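Local coordinates for protein endoribonuclease ToxN (Pectobacterium atrosepticum, PDB 2XDB) that acts as the endoribonuclease toxin of a type III toxin-antitoxin system, cutting RNA within AAA(U/G) sequences and being bound by the ToxI antitoxin RNA, at residues M1-T5 with Q117-I121. Residue numbers count along the deposited sequence, not the author numbering.
With SO4 (sulfate ion), chain D.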
loop_
_atom_site.group_PDB
_atom_site.type_symbol
_atom_site.label_atom_id
_atom_site.label_comp_id
_atom_site.label_asym_id
_atom_site.label_seq_id
_atom_site.Cartn_x
_atom_site.Cartn_y
_atom_site.Cartn_z
ATOM N N MET A 1 -2.031 11.844 1.893
ATOM C CA MET A 1 -2.276 10.490 1.396
ATOM C C MET A 1 -3.767 10.124 1.311
ATOM O O MET A 1 -4.572 10.576 2.115
ATOM C CB MET A 1 -1.481 9.478 2.225
ATOM C CG MET A 1 0.031 9.621 1.987
ATOM S SD MET A 1 0.927 8.414 2.937
ATOM C CE MET A 1 2.601 8.996 2.767
ATOM N N LYS A 2 -4.132 9.315 0.321
ATOM C CA LYS A 2 -5.541 8.984 0.112
ATOM C C LYS A 2 -5.734 7.535 -0.305
ATOM O O LYS A 2 -4.770 6.850 -0.644
ATOM C CB LYS A 2 -6.156 9.920 -0.923
ATOM C CG LYS A 2 -6.155 11.367 -0.496
ATOM C CD LYS A 2 -6.989 12.213 -1.442
ATOM C CE LYS A 2 -7.000 13.675 -1.019
ATOM N NZ LYS A 2 -6.988 13.805 0.466
ATOM N N PHE A 3 -6.980 7.062 -0.274
ATOM C CA PHE A 3 -7.258 5.671 -0.618
ATOM C C PHE A 3 -7.465 5.504 -2.116
ATOM O O PHE A 3 -8.212 6.276 -2.726
ATOM C CB PHE A 3 -8.481 5.158 0.142
ATOM C CG PHE A 3 -8.305 5.157 1.615
ATOM C CD1 PHE A 3 -7.529 4.207 2.225
ATOM C CD2 PHE A 3 -8.907 6.120 2.397
ATOM C CE1 PHE A 3 -7.355 4.218 3.591
ATOM C CE2 PHE A 3 -8.743 6.130 3.762
ATOM C CZ PHE A 3 -7.964 5.177 4.357
ATOM N N TYR A 4 -6.813 4.487 -2.692
ATOM C CA TYR A 4 -6.938 4.164 -4.118
ATOM C C TYR A 4 -7.350 2.723 -4.356
ATOM O O TYR A 4 -7.155 1.863 -3.505
ATOM C CB TYR A 4 -5.608 4.343 -4.825
ATOM C CG TYR A 4 -5.143 5.758 -4.945
ATOM C CD1 TYR A 4 -5.269 6.443 -6.142
ATOM C CD2 TYR A 4 -4.553 6.410 -3.871
ATOM C CE1 TYR A 4 -4.844 7.740 -6.265
ATOM C CE2 TYR A 4 -4.117 7.710 -3.983
ATOM C CZ TYR A 4 -4.271 8.371 -5.178
ATOM O OH TYR A 4 -3.841 9.663 -5.294
ATOM N N THR A 5 -7.918 2.469 -5.528
ATOM C CA THR A 5 -7.972 1.118 -6.069
ATOM C C THR A 5 -7.117 1.126 -7.321
ATOM O O THR A 5 -6.827 2.191 -7.879
ATOM C CB THR A 5 -9.390 0.662 -6.434
ATOM O OG1 THR A 5 -9.931 1.506 -7.459
ATOM C CG2 THR A 5 -10.277 0.709 -5.224
ATOM N N GLN A 117 -8.815 5.044 9.925
ATOM C CA GLN A 117 -7.520 4.801 9.332
ATOM C C GLN A 117 -6.888 6.090 8.798
ATOM O O GLN A 117 -5.699 6.361 9.043
ATOM C CB GLN A 117 -7.638 3.748 8.234
ATOM C CG GLN A 117 -7.760 2.335 8.758
ATOM C CD GLN A 117 -7.992 1.329 7.643
ATOM O OE1 GLN A 117 -8.712 1.612 6.685
ATOM N NE2 GLN A 117 -7.385 0.146 7.764
ATOM N N LEU A 118 -7.683 6.877 8.070
ATOM C CA LEU A 118 -7.182 8.086 7.408
ATOM C C LEU A 118 -6.581 9.016 8.449
ATOM O O LEU A 118 -5.496 9.567 8.267
ATOM C CB LEU A 118 -8.314 8.810 6.684
ATOM C CG LEU A 118 -8.056 9.510 5.355
ATOM C CD1 LEU A 118 -8.918 10.748 5.264
ATOM C CD2 LEU A 118 -6.605 9.871 5.178
ATOM N N GLN A 119 -7.295 9.182 9.554
ATOM C CA GLN A 119 -6.870 10.143 10.549
ATOM C C GLN A 119 -5.551 9.704 11.139
ATOM O O GLN A 119 -4.707 10.529 11.471
ATOM C CB GLN A 119 -7.908 10.301 11.652
ATOM C CG GLN A 119 -7.648 11.507 12.534
ATOM C CD GLN A 119 -8.421 11.448 13.828
ATOM O OE1 GLN A 119 -9.541 10.926 13.877
ATOM N NE2 GLN A 119 -7.832 11.984 14.889
ATOM N N PHE A 120 -5.366 8.400 11.275
ATOM C CA PHE A 120 -4.111 7.919 11.825
ATOM C C PHE A 120 -2.986 8.078 10.803
ATOM O O PHE A 120 -1.927 8.628 11.108
ATOM C CB PHE A 120 -4.233 6.477 12.273
ATOM C CG PHE A 120 -2.998 5.959 12.913
ATOM C CD1 PHE A 120 -2.166 5.087 12.237
ATOM C CD2 PHE A 120 -2.647 6.365 14.181
ATOM C CE1 PHE A 120 -1.016 4.620 12.823
ATOM C CE2 PHE A 120 -1.507 5.897 14.775
ATOM C CZ PHE A 120 -0.688 5.022 14.095
ATOM N N ILE A 121 -3.233 7.598 9.587
ATOM C CA ILE A 121 -2.297 7.768 8.484
ATOM C C ILE A 121 -1.873 9.230 8.279
ATOM O O ILE A 121 -0.688 9.532 8.159
ATOM C CB ILE A 121 -2.905 7.257 7.180
ATOM C CG1 ILE A 121 -3.065 5.736 7.220
ATOM C CG2 ILE A 121 -2.061 7.693 6.029
ATOM C CD1 ILE A 121 -3.823 5.171 6.063
HETATM S S SO4 D . -3.085 14.140 -0.765
HETATM O O1 SO4 D . -3.951 13.794 0.362
HETATM O O2 SO4 D . -1.904 14.840 -0.268
HETATM O O3 SO4 D . -2.675 12.930 -1.473
HETATM O O4 SO4 D . -3.816 15.010 -1.683
#
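A single aromatic ring reaches across a wide gap here, met by L118 and I121: the axes of strand 3-5 and helix 117-121 stay 12.4 Å apart at their closest, yet F3 alone has 82 Å² covered by residues 117-121. This is helix-on-sheet packing in the ToxN/AbiQ fold, with helix 109-123 lying against the antiparallel sheet near its N-terminal strand; the N-to-C directions of strand 3-5 and helix 117-121 lie at 116°. The F3 ring reaches three residues on one turn of the helix: CZ meets CB of Q117 at the ring edge (4.1 Å), CE2 lies 3.8 Å from CG of L118, and CE1 4.4 Å from CD1 of I121. The Q117 side-chain amide turns to another part of the fold, NE2 donating to the backbone O of L81. I36, on strand 35-42, touches M1, F3 and I121, extending the apolar layer. M1 adds a further apolar contact, its CB 4.2 Å from CG2 of I121. K2, whose CA-to-CB bond points away from the helix segment, shares a sulfate, probably from the crystallisation liquor, with M1: O1 accepts hydrogen bonds from M1 N (3.1 Å) and K2 NZ (3.0 Å).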